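PDB 3AQ1: thermosome subunit from Methanococcoides burtonii, which probably binds unfolded proteins and, as a group II chaperonin of the TCP-1 family, assists their folding with energy from ATP hydrolysis. Local coordinates for residues S194-F199 with C244-D249; M227-A231 with M251-I256; M230-V234 with D286-I290. The contacts are given in a common frame with arbitrary orientation. Residues are numbered along the deposited sequence.

Interaction 1. Residues S194-F199 with C244-D249; sequences SCPVEF and CQKGID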
ATOM      1  N   SER A 194      16.042 -17.530  15.741  1.00 61.42           N
ATOM      2  CA  SER A 194      14.743 -18.172  15.548  1.00 57.61           C
ATOM      3  C   SER A 194      14.743 -19.490  16.320  1.00 58.57           C
ATOM      4  O   SER A 194      13.701 -20.087  16.558  1.00 68.28           O
ATOM      5  CB  SER A 194      14.469 -18.426  14.069  1.00 51.55           C
ATOM      6  OG  SER A 194      15.400 -19.366  13.547  1.00 58.77           O
ATOM      7  N   CYS A 195      15.926 -19.937  16.720  1.00 52.91           N
ATOM      8  CA  CYS A 195      16.029 -21.128  17.539  1.00 53.14           C
ATOM      9  C   CYS A 195      15.944 -20.785  19.018  1.00 55.90           C
ATOM     10  O   CYS A 195      16.281 -19.674  19.423  1.00 50.46           O
ATOM     11  CB  CYS A 195      17.332 -21.878  17.245  1.00 42.50           C
ATOM     12  SG  CYS A 195      18.828 -21.003  17.637  1.00 60.00           S
ATOM     13  N   PRO A 196      15.498 -21.750  19.832  1.00 62.87           N
ATOM     14  CA  PRO A 196      15.435 -21.564  21.281  1.00 62.18           C
ATOM     15  C   PRO A 196      16.830 -21.617  21.867  1.00 56.93           C
ATOM     16  O   PRO A 196      17.703 -22.274  21.298  1.00 61.10           O
ATOM     17  CB  PRO A 196      14.658 -22.805  21.765  1.00 67.89           C
ATOM     18  CG  PRO A 196      14.186 -23.516  20.531  1.00 63.42           C
ATOM     19  CD  PRO A 196      15.121 -23.116  19.441  1.00 65.36           C
ATOM     20  N   VAL A 197      17.034 -20.941  22.990  1.00 48.20           N
ATOM     21  CA  VAL A 197      18.244 -21.123  23.775  1.00 42.85           C
ATOM     22  C   VAL A 197      17.895 -21.890  25.040  1.00 52.54           C
ATOM     23  O   VAL A 197      17.981 -21.361  26.144  1.00 61.09           O
ATOM     24  CB  VAL A 197      18.887 -19.785  24.156  1.00 44.41           C
ATOM     25  CG1 VAL A 197      20.240 -20.017  24.836  1.00 49.04           C
ATOM     26  CG2 VAL A 197      19.044 -18.897  22.924  1.00 39.27           C
ATOM     27  N   GLU A 198      17.484 -23.140  24.874  1.00 60.53           N
ATOM     28  CA  GLU A 198      17.141 -23.975  26.016  1.00 79.10           C
ATOM     29  C   GLU A 198      17.243 -25.438  25.634  1.00 86.44           C
ATOM     30  O   GLU A 198      17.425 -25.771  24.463  1.00 84.86           O
ATOM     31  CB  GLU A 198      15.727 -23.660  26.526  1.00 85.79           C
ATOM     32  CG  GLU A 198      14.603 -24.059  25.564  1.00 87.94           C
ATOM     33  CD  GLU A 198      13.271 -23.364  25.860  1.00 82.22           C
ATOM     34  OE1 GLU A 198      12.349 -23.506  25.027  1.00 80.42           O
ATOM     35  OE2 GLU A 198      13.145 -22.673  26.905  1.00 71.64           O
ATOM     36  N   PHE A 199      17.132 -26.305  26.632  1.00 94.24           N
ATOM     37  CA  PHE A 199      17.110 -27.736  26.395  1.00101.15           C
ATOM     38  C   PHE A 199      16.086 -28.057  25.306  1.00 96.04           C
ATOM     39  O   PHE A 199      15.980 -29.193  24.847  1.00 95.99           O
ATOM     40  CB  PHE A 199      16.737 -28.473  27.679  1.00109.26           C
ATOM     41  CG  PHE A 199      17.560 -28.079  28.883  1.00113.60           C
ATOM     42  CD1 PHE A 199      17.119 -27.086  29.748  1.00117.71           C
ATOM     43  CD2 PHE A 199      18.757 -28.726  29.171  1.00111.98           C
ATOM     44  CE1 PHE A 199      17.866 -26.735  30.873  1.00119.69           C
ATOM     45  CE2 PHE A 199      19.509 -28.382  30.294  1.00110.95           C
ATOM     46  CZ  PHE A 199      19.063 -27.385  31.146  1.00114.28           C
ATOM     47  N   CYS A 244      15.245 -13.377  20.749  1.00 32.80           N
ATOM     48  CA  CYS A 244      15.014 -14.786  20.475  1.00 33.81           C
ATOM     49  C   CYS A 244      13.540 -15.030  20.178  1.00 46.93           C
ATOM     50  O   CYS A 244      12.663 -14.548  20.881  1.00 54.53           O
ATOM     51  CB  CYS A 244      15.479 -15.651  21.642  1.00 31.86           C
ATOM     52  SG  CYS A 244      15.276 -17.406  21.375  1.00 48.02           S
ATOM     53  N   GLN A 245      13.267 -15.776  19.121  1.00 52.52           N
ATOM     54  CA  GLN A 245      11.897 -16.015  18.747  1.00 57.23           C
ATOM     55  C   GLN A 245      11.258 -16.970  19.750  1.00 60.55           C
ATOM     56  O   GLN A 245      10.049 -16.965  19.931  1.00 48.82           O
ATOM     57  CB  GLN A 245      11.821 -16.573  17.328  1.00 61.95           C
ATOM     58  CG  GLN A 245      10.409 -16.866  16.860  1.00 64.66           C
ATOM     59  CD  GLN A 245      10.376 -17.561  15.520  1.00 74.23           C
ATOM     60  OE1 GLN A 245      11.138 -17.228  14.611  1.00 84.83           O
ATOM     61  NE2 GLN A 245       9.488 -18.535  15.388  1.00 76.34           N
ATOM     62  N   LYS A 246      12.072 -17.786  20.409  1.00 64.32           N
ATOM     63  CA  LYS A 246      11.532 -18.787  21.317  1.00 56.49           C
ATOM     64  C   LYS A 246      12.040 -18.588  22.731  1.00 56.01           C
ATOM     65  O   LYS A 246      12.399 -17.479  23.107  1.00 58.01           O
ATOM     66  CB  LYS A 246      11.818 -20.205  20.810  1.00 61.05           C
ATOM     67  CG  LYS A 246      10.835 -20.665  19.732  1.00 78.97           C
ATOM     68  CD  LYS A 246      11.511 -21.497  18.648  1.00 96.92           C
ATOM     69  CE  LYS A 246      10.589 -21.690  17.440  1.00108.46           C
ATOM     70  NZ  LYS A 246      11.316 -22.246  16.252  1.00110.01           N
ATOM     71  N   GLY A 247      12.046 -19.659  23.516  1.00 55.17           N
ATOM     72  CA  GLY A 247      12.479 -19.583  24.896  1.00 57.16           C
ATOM     73  C   GLY A 247      13.977 -19.377  25.108  1.00 62.80           C
ATOM     74  O   GLY A 247      14.818 -19.755  24.281  1.00 64.92           O
ATOM     75  N   ILE A 248      14.306 -18.744  26.227  1.00 58.10           N
ATOM     76  CA  ILE A 248      15.670 -18.707  26.713  1.00 50.74           C
ATOM     77  C   ILE A 248      15.669 -19.264  28.133  1.00 52.64           C
ATOM     78  O   ILE A 248      15.180 -18.616  29.064  1.00 50.30           O
ATOM     79  CB  ILE A 248      16.236 -17.287  26.737  1.00 48.92           C
ATOM     80  CG1 ILE A 248      16.031 -16.588  25.384  1.00 49.83           C
ATOM     81  CG2 ILE A 248      17.695 -17.340  27.119  1.00 45.96           C
ATOM     82  CD1 ILE A 248      16.492 -15.125  25.350  1.00 28.08           C
ATOM     83  N   ASP A 249      16.187 -20.479  28.281  1.00 46.38           N
ATOM     84  CA  ASP A 249      16.340 -21.110  29.581  1.00 46.14           C
ATOM     85  C   ASP A 249      16.774 -20.125  30.670  1.00 54.87           C
ATOM     86  O   ASP A 249      17.505 -19.167  30.412  1.00 63.52           O
ATOM     87  CB  ASP A 249      17.352 -22.254  29.486  1.00 54.93           C
ATOM     88  CG  ASP A 249      17.603 -22.913  30.827  1.00 67.86           C
ATOM     89  OD1 ASP A 249      18.486 -22.421  31.552  1.00 66.51           O
ATOM     90  OD2 ASP A 249      16.908 -23.901  31.169  1.00 71.33           O
TER
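Where two neighbouring parallel strands run out, their continuations can stay paired for a few residues more, and residues 194-199 with 244-249 are a good example. Backbone hydrogen bonds come first. Val197 N donates to Gly247 O over 2.8 Å, and Asp249 N returns a bond to Val197 O over 2.9 Å. Val197 is thus linked to the residues flanking Ile248, the pattern of a single parallel bridge, and a CA-H...O contact adds to it, with Ile248 CA 3.6 Å from Val197 O. Further back, the side chain of Lys246 runs past the Pro196 ring, its CD 3.8 Å from Pro196 CG, and Lys246 NZ donates to Ser194 O at 3.2 Å.

The two segments leave the parallel strands 184-193 and 241-244, which belong to the alpha/beta sheet of what is, by family, the apical domain. Residues 244-249 lead directly into helix 250-258, where Asp249 occupies the N-cap position, its OD1 accepting from Ala252 N. Residues 200-224, between Phe199 and helix 226-235, are not modelled, consistent with a mobile helical protrusion as in related thermosomes.

Apolar contacts gather round Val197, which also touches Met230 and Ala252 of the two helices: Val197 CB lies 4.0 Å from Ile248 CG2, and Val197 CG2 lies 4.3 Å from Cys244 SG. Fit matters too. Gly247 leaves space for the carboxylate of Glu198, whose OE2 is 3.7 Å from Gly247 CA; a CB there would collide with it. Glu198 CB meets Asp249 CB at 3.7 Å, while the poorly ordered Phe199 presents its ring edge, CE1, to Asp249 OD2 at 3.0 Å.

Interaction 2. Residues M227-A231 with M251-I256; sequences MREMA and MAQYYI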
ATOM      1  N   MET A 227      24.118 -25.797  30.142  1.00 93.74           N
ATOM      2  CA  MET A 227      23.558 -24.518  29.750  1.00 80.45           C
ATOM      3  C   MET A 227      24.629 -23.430  29.704  1.00 82.60           C
ATOM      4  O   MET A 227      24.420 -22.374  29.113  1.00 81.38           O
ATOM      5  CB  MET A 227      22.413 -24.153  30.704  1.00 65.04           C
ATOM      6  CG  MET A 227      21.241 -23.421  30.077  1.00 59.41           C
ATOM      7  SD  MET A 227      20.685 -24.046  28.475  1.00 80.72           S
ATOM      8  CE  MET A 227      20.583 -25.798  28.799  1.00137.82           C
ATOM      9  N   ARG A 228      25.778 -23.692  30.319  1.00 89.97           N
ATOM     10  CA  ARG A 228      26.906 -22.768  30.217  1.00 87.76           C
ATOM     11  C   ARG A 228      27.356 -22.690  28.763  1.00 75.85           C
ATOM     12  O   ARG A 228      27.459 -21.601  28.190  1.00 65.92           O
ATOM     13  CB  ARG A 228      28.065 -23.213  31.110  1.00 94.05           C
ATOM     14  CG  ARG A 228      28.434 -22.207  32.192  1.00 98.38           C
ATOM     15  CD  ARG A 228      29.185 -22.879  33.333  1.00111.54           C
ATOM     16  NE  ARG A 228      29.227 -22.034  34.525  1.00124.46           N
ATOM     17  CZ  ARG A 228      30.241 -21.233  34.844  1.00136.77           C
ATOM     18  NH1 ARG A 228      31.313 -21.167  34.061  1.00139.49           N
ATOM     19  NH2 ARG A 228      30.185 -20.500  35.950  1.00138.45           N
ATOM     20  N   GLU A 229      27.601 -23.854  28.170  1.00 67.16           N
ATOM     21  CA  GLU A 229      27.992 -23.934  26.768  1.00 68.14           C
ATOM     22  C   GLU A 229      26.939 -23.386  25.790  1.00 77.62           C
ATOM     23  O   GLU A 229      27.281 -22.819  24.751  1.00 73.96           O
ATOM     24  CB  GLU A 229      28.383 -25.364  26.402  1.00 66.48           C
ATOM     25  CG  GLU A 229      29.628 -25.834  27.117  1.00 83.71           C
ATOM     26  CD  GLU A 229      30.051 -27.219  26.685  1.00102.74           C
ATOM     27  OE1 GLU A 229      29.199 -27.937  26.109  1.00107.10           O
ATOM     28  OE2 GLU A 229      31.229 -27.583  26.920  1.00104.41           O
ATOM     29  N   MET A 230      25.660 -23.554  26.109  1.00 80.78           N
ATOM     30  CA  MET A 230      24.622 -22.973  25.271  1.00 71.53           C
ATOM     31  C   MET A 230      24.709 -21.452  25.330  1.00 65.89           C
ATOM     32  O   MET A 230      24.824 -20.777  24.304  1.00 62.69           O
ATOM     33  CB  MET A 230      23.258 -23.433  25.745  1.00 78.90           C
ATOM     34  CG  MET A 230      22.093 -22.957  24.907  1.00 71.05           C
ATOM     35  SD  MET A 230      21.127 -24.399  24.497  1.00 78.89           S
ATOM     36  CE  MET A 230      22.367 -25.316  23.566  1.00 95.89           C
ATOM     37  N   ALA A 231      24.663 -20.914  26.544  1.00 56.93           N
ATOM     38  CA  ALA A 231      24.761 -19.476  26.727  1.00 49.13           C
ATOM     39  C   ALA A 231      26.063 -18.916  26.140  1.00 55.23           C
ATOM     40  O   ALA A 231      26.064 -17.863  25.499  1.00 53.87           O
ATOM     41  CB  ALA A 231      24.614 -19.113  28.202  1.00 41.78           C
ATOM     42  N   MET A 251      18.797 -20.431  33.358  1.00 56.30           N
ATOM     43  CA  MET A 251      20.214 -20.430  33.665  1.00 49.01           C
ATOM     44  C   MET A 251      20.998 -19.742  32.543  1.00 49.72           C
ATOM     45  O   MET A 251      21.878 -18.928  32.798  1.00 53.98           O
ATOM     46  CB  MET A 251      20.702 -21.852  33.895  1.00 52.06           C
ATOM     47  CG  MET A 251      22.026 -21.919  34.617  1.00 73.48           C
ATOM     48  SD  MET A 251      21.926 -21.547  36.376  1.00 93.98           S
ATOM     49  CE  MET A 251      20.715 -22.763  36.889  1.00143.36           C
ATOM     50  N   ALA A 252      20.658 -20.049  31.298  1.00 41.62           N
ATOM     51  CA  ALA A 252      21.221 -19.320  30.176  1.00 40.58           C
ATOM     52  C   ALA A 252      20.929 -17.814  30.262  1.00 54.99           C
ATOM     53  O   ALA A 252      21.712 -16.994  29.784  1.00 56.74           O
ATOM     54  CB  ALA A 252      20.725 -19.891  28.869  1.00 38.60           C
ATOM     55  N   GLN A 253      19.806 -17.439  30.860  1.00 54.73           N
ATOM     56  CA  GLN A 253      19.528 -16.025  31.011  1.00 48.30           C
ATOM     57  C   GLN A 253      20.459 -15.407  32.036  1.00 48.40           C
ATOM     58  O   GLN A 253      20.836 -14.247  31.920  1.00 51.76           O
ATOM     59  CB  GLN A 253      18.092 -15.792  31.422  1.00 57.00           C
ATOM     60  CG  GLN A 253      17.094 -15.926  30.306  1.00 61.34           C
ATOM     61  CD  GLN A 253      15.726 -15.497  30.753  1.00 54.39           C
ATOM     62  OE1 GLN A 253      14.724 -16.093  30.389  1.00 64.69           O
ATOM     63  NE2 GLN A 253      15.684 -14.463  31.569  1.00 43.51           N
ATOM     64  N   TYR A 254      20.836 -16.189  33.038  1.00 44.22           N
ATOM     65  CA  TYR A 254      21.733 -15.702  34.083  1.00 47.50           C
ATOM     66  C   TYR A 254      23.141 -15.377  33.548  1.00 53.49           C
ATOM     67  O   TYR A 254      23.697 -14.320  33.836  1.00 50.56           O
ATOM     68  CB  TYR A 254      21.802 -16.703  35.240  1.00 44.81           C
ATOM     69  CG  TYR A 254      22.794 -16.312  36.307  1.00 61.38           C
ATOM     70  CD1 TYR A 254      22.561 -15.217  37.119  1.00 58.46           C
ATOM     71  CD2 TYR A 254      23.975 -17.032  36.493  1.00 62.37           C
ATOM     72  CE1 TYR A 254      23.463 -14.849  38.087  1.00 69.56           C
ATOM     73  CE2 TYR A 254      24.881 -16.672  37.459  1.00 63.76           C
ATOM     74  CZ  TYR A 254      24.624 -15.575  38.258  1.00 74.00           C
ATOM     75  OH  TYR A 254      25.516 -15.194  39.238  1.00 78.52           O
ATOM     76  N   TYR A 255      23.698 -16.292  32.761  1.00 54.75           N
ATOM     77  CA  TYR A 255      24.989 -16.093  32.105  1.00 45.15           C
ATOM     78  C   TYR A 255      24.966 -14.942  31.112  1.00 41.55           C
ATOM     79  O   TYR A 255      25.892 -14.126  31.067  1.00 44.53           O
ATOM     80  CB  TYR A 255      25.422 -17.381  31.402  1.00 41.13           C
ATOM     81  CG  TYR A 255      25.625 -18.517  32.366  1.00 51.98           C
ATOM     82  CD1 TYR A 255      26.244 -18.307  33.592  1.00 59.68           C
ATOM     83  CD2 TYR A 255      25.208 -19.798  32.056  1.00 60.39           C
ATOM     84  CE1 TYR A 255      26.431 -19.341  34.489  1.00 61.34           C
ATOM     85  CE2 TYR A 255      25.395 -20.843  32.945  1.00 64.39           C
ATOM     86  CZ  TYR A 255      26.003 -20.607  34.156  1.00 66.55           C
ATOM     87  OH  TYR A 255      26.182 -21.646  35.036  1.00 79.38           O
ATOM     88  N   ILE A 256      23.907 -14.894  30.308  1.00 44.16           N
ATOM     89  CA  ILE A 256      23.741 -13.844  29.318  1.00 46.71           C
ATOM     90  C   ILE A 256      23.623 -12.521  30.048  1.00 48.90           C
ATOM     91  O   ILE A 256      24.246 -11.524  29.682  1.00 51.35           O
ATOM     92  CB  ILE A 256      22.495 -14.093  28.445  1.00 50.36           C
ATOM     93  CG1 ILE A 256      22.664 -15.394  27.663  1.00 50.80           C
ATOM     94  CG2 ILE A 256      22.273 -12.945  27.478  1.00 42.50           C
ATOM     95  CD1 ILE A 256      21.493 -15.725  26.805  1.00 45.42           C
TER
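Helices can approach closely where both present small residues, and helices 226-235 and 250-258 follow this rule. The axes of 227-231 and 251-256 come within 8.7 Å and cross at -52°. At the tightest point, Ala231 faces Ala252 with CA atoms only 4.9 Å apart. The methyl of Ala231 is a low bump that fits into a hollow formed by Ala252, Tyr255 and Ile256: Ala231 CB is 4.0 Å from Ala252 CB, 3.7 Å from Tyr255 CB and 4.2 Å from Ile256 CG1. One turn earlier, Met227 CG lies against the start of the other helix, 3.8 Å from Ala252 CB and 4.2 Å from Met251 CB, while the end of the side chain leads away toward Phe199.

Tyr255 is the large bump on the other side. Its ring lies along the opposing helix with its edge toward Ala231 CB and Met227 O, CD2 being 4.0 Å from that oxygen. The hydroxyl thereby reaches Arg228, where Arg228 NE donates to Tyr255 OH over 3.1 Å.

The pair packs the two helices that follow neighbouring parallel strands. Its interior is held by methyl and methylene contacts, with one hydrogen bond from the guanidinium to a phenol oxygen at the exposed margin and no salt bridge, so association rests chiefly on close fit and burial of apolar surface.

Interaction 3. Residues M230-V234 with D286-I290; sequences MAEKV and DLDQI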
ATOM      1  N   MET A 230      25.660 -23.554  26.109  1.00 80.78           N
ATOM      2  CA  MET A 230      24.622 -22.973  25.271  1.00 71.53           C
ATOM      3  C   MET A 230      24.709 -21.452  25.330  1.00 65.89           C
ATOM      4  O   MET A 230      24.824 -20.777  24.304  1.00 62.69           O
ATOM      5  CB  MET A 230      23.258 -23.433  25.745  1.00 78.90           C
ATOM      6  CG  MET A 230      22.093 -22.957  24.907  1.00 71.05           C
ATOM      7  SD  MET A 230      21.127 -24.399  24.497  1.00 78.89           S
ATOM      8  CE  MET A 230      22.367 -25.316  23.566  1.00 95.89           C
ATOM      9  N   ALA A 231      24.663 -20.914  26.544  1.00 56.93           N
ATOM     10  CA  ALA A 231      24.761 -19.476  26.727  1.00 49.13           C
ATOM     11  C   ALA A 231      26.063 -18.916  26.140  1.00 55.23           C
ATOM     12  O   ALA A 231      26.064 -17.863  25.499  1.00 53.87           O
ATOM     13  CB  ALA A 231      24.614 -19.113  28.202  1.00 41.78           C
ATOM     14  N   GLU A 232      27.169 -19.626  26.340  1.00 59.61           N
ATOM     15  CA  GLU A 232      28.468 -19.130  25.886  1.00 61.13           C
ATOM     16  C   GLU A 232      28.533 -18.916  24.364  1.00 53.67           C
ATOM     17  O   GLU A 232      29.212 -18.004  23.881  1.00 44.50           O
ATOM     18  CB  GLU A 232      29.602 -20.039  26.362  1.00 65.22           C
ATOM     19  CG  GLU A 232      30.975 -19.505  26.027  1.00 78.95           C
ATOM     20  CD  GLU A 232      31.275 -18.197  26.738  1.00 86.85           C
ATOM     21  OE1 GLU A 232      30.684 -17.959  27.820  1.00 88.49           O
ATOM     22  OE2 GLU A 232      32.112 -17.418  26.218  1.00 80.32           O
ATOM     23  N   LYS A 233      27.822 -19.744  23.608  1.00 45.33           N
ATOM     24  CA  LYS A 233      27.776 -19.564  22.162  1.00 46.00           C
ATOM     25  C   LYS A 233      27.064 -18.254  21.782  1.00 60.22           C
ATOM     26  O   LYS A 233      27.417 -17.618  20.796  1.00 75.62           O
ATOM     27  CB  LYS A 233      27.122 -20.772  21.483  1.00 48.67           C
ATOM     28  CG  LYS A 233      27.775 -22.109  21.839  1.00 56.54           C
ATOM     29  CD  LYS A 233      27.102 -23.275  21.139  1.00 64.79           C
ATOM     30  CE  LYS A 233      27.877 -24.567  21.321  1.00 74.71           C
ATOM     31  NZ  LYS A 233      27.063 -25.735  20.880  1.00 78.76           N
ATOM     32  N   VAL A 234      26.071 -17.848  22.571  1.00 52.85           N
ATOM     33  CA  VAL A 234      25.425 -16.559  22.361  1.00 44.10           C
ATOM     34  C   VAL A 234      26.362 -15.444  22.805  1.00 44.84           C
ATOM     35  O   VAL A 234      26.545 -14.452  22.091  1.00 44.87           O
ATOM     36  CB  VAL A 234      24.074 -16.425  23.126  1.00 46.85           C
ATOM     37  CG1 VAL A 234      23.549 -15.013  23.018  1.00 41.01           C
ATOM     38  CG2 VAL A 234      23.037 -17.418  22.604  1.00 47.01           C
ATOM     39  N   ASP A 286      20.842 -22.121  13.754  1.00 64.71           N
ATOM     40  CA  ASP A 286      21.761 -23.037  14.411  1.00 62.85           C
ATOM     41  C   ASP A 286      22.700 -22.196  15.257  1.00 66.82           C
ATOM     42  O   ASP A 286      23.406 -21.341  14.732  1.00 68.88           O
ATOM     43  CB  ASP A 286      22.542 -23.838  13.355  1.00 63.64           C
ATOM     44  CG  ASP A 286      23.416 -24.953  13.954  1.00 78.85           C
ATOM     45  OD1 ASP A 286      23.691 -24.948  15.175  1.00 72.20           O
ATOM     46  OD2 ASP A 286      23.845 -25.842  13.182  1.00 90.54           O
ATOM     47  N   LEU A 287      22.698 -22.423  16.567  1.00 70.75           N
ATOM     48  CA  LEU A 287      23.605 -21.703  17.465  1.00 69.69           C
ATOM     49  C   LEU A 287      25.076 -21.997  17.162  1.00 72.42           C
ATOM     50  O   LEU A 287      25.972 -21.264  17.595  1.00 71.36           O
ATOM     51  CB  LEU A 287      23.311 -22.044  18.931  1.00 66.02           C
ATOM     52  CG  LEU A 287      21.963 -21.665  19.547  1.00 64.60           C
ATOM     53  CD1 LEU A 287      21.793 -22.368  20.876  1.00 67.71           C
ATOM     54  CD2 LEU A 287      21.822 -20.155  19.710  1.00 57.30           C
ATOM     55  N   ASP A 288      25.326 -23.076  16.428  1.00 78.55           N
ATOM     56  CA  ASP A 288      26.694 -23.514  16.167  1.00 85.95           C
ATOM     57  C   ASP A 288      27.292 -22.784  14.969  1.00 84.06           C
ATOM     58  O   ASP A 288      28.491 -22.880  14.694  1.00 82.52           O
ATOM     59  CB  ASP A 288      26.737 -25.033  15.966  1.00 92.75           C
ATOM     60  CG  ASP A 288      26.658 -25.792  17.278  1.00 91.32           C
ATOM     61  OD1 ASP A 288      27.295 -25.325  18.250  1.00 86.68           O
ATOM     62  OD2 ASP A 288      25.972 -26.842  17.335  1.00 89.16           O
ATOM     63  N   GLN A 289      26.449 -22.034  14.272  1.00 82.05           N
ATOM     64  CA  GLN A 289      26.874 -21.365  13.058  1.00 81.10           C
ATOM     65  C   GLN A 289      26.571 -19.876  13.096  1.00 71.30           C
ATOM     66  O   GLN A 289      25.853 -19.354  12.246  1.00 72.76           O
ATOM     67  CB  GLN A 289      26.240 -22.044  11.844  1.00 93.63           C
ATOM     68  CG  GLN A 289      26.792 -23.454  11.611  1.00110.61           C
ATOM     69  CD  GLN A 289      25.987 -24.259  10.610  1.00118.50           C
ATOM     70  OE1 GLN A 289      24.755 -24.177  10.572  1.00116.27           O
ATOM     71  NE2 GLN A 289      26.682 -25.058   9.799  1.00121.30           N
ATOM     72  N   ILE A 290      27.133 -19.193  14.088  1.00 64.28           N
ATOM     73  CA  ILE A 290      26.973 -17.752  14.206  1.00 59.84           C
ATOM     74  C   ILE A 290      28.223 -17.068  13.701  1.00 59.80           C
ATOM     75  O   ILE A 290      29.312 -17.344  14.179  1.00 61.02           O
ATOM     76  CB  ILE A 290      26.756 -17.318  15.669  1.00 56.93           C
ATOM     77  CG1 ILE A 290      25.544 -18.011  16.264  1.00 65.16           C
ATOM     78  CG2 ILE A 290      26.570 -15.816  15.768  1.00 50.39           C
ATOM     79  CD1 ILE A 290      25.134 -17.427  17.580  1.00 66.63           C
TER
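The strongest link here is a salt bridge: Lys233 NZ donates to Asp288 OD1 over 2.7 Å, tying helix 226-235 to the loop ahead of strand 296-298. The backbone around Asp288 is shaped by the loop itself. Asp286 OD1 accepts from Asp288 N at 2.8 Å, an Asx turn, and Gln289 N bonds to Asp286 O at 3.2 Å to close a type I beta turn.

Leu287, the second residue of the turn, points toward the helix and enters the gap between Met230 and Val234, one helical turn apart. Leu287 CD1 lies 4.0 Å from Met230 CE, and Leu287 CD2 lies 4.2 Å from Val234 CG2. Ile290 CD1 rests 3.9 Å from Lys233 O. Leu193 of strand 184-193 touches both Val234 and Leu287.

In this contact an ion pair at the margin flanks apolar packing that continues from Leu287 and Val234 to Leu191 and Leu193 of the sheet, joining charge attraction to burial.

Overall arrangement
The three contacts lie in one alpha/beta domain at the far end of the subunit, their centres about 10 to 11 Å apart. Interactions 1 and 2 are both partly buried and only interaction 3 is a surface contact, so their chemistry follows the elements joined more than depth. Interaction 1 carries the pairing of two strands a little past their ends through backbone bonds; interaction 2 joins two helices mainly by apolar fit; interaction 3 adds an ion pair to a helix-loop seam. Interactions 2 and 3 share helix 226-235 but engage different faces: Ala231 turns to helix 250-258, Lys233 to the turn at 286-290. Interaction 1 meets both, with Val197 CG1 3.5 Å from Met230 CG and Cys195 SG 3.7 Å from Leu287 CG.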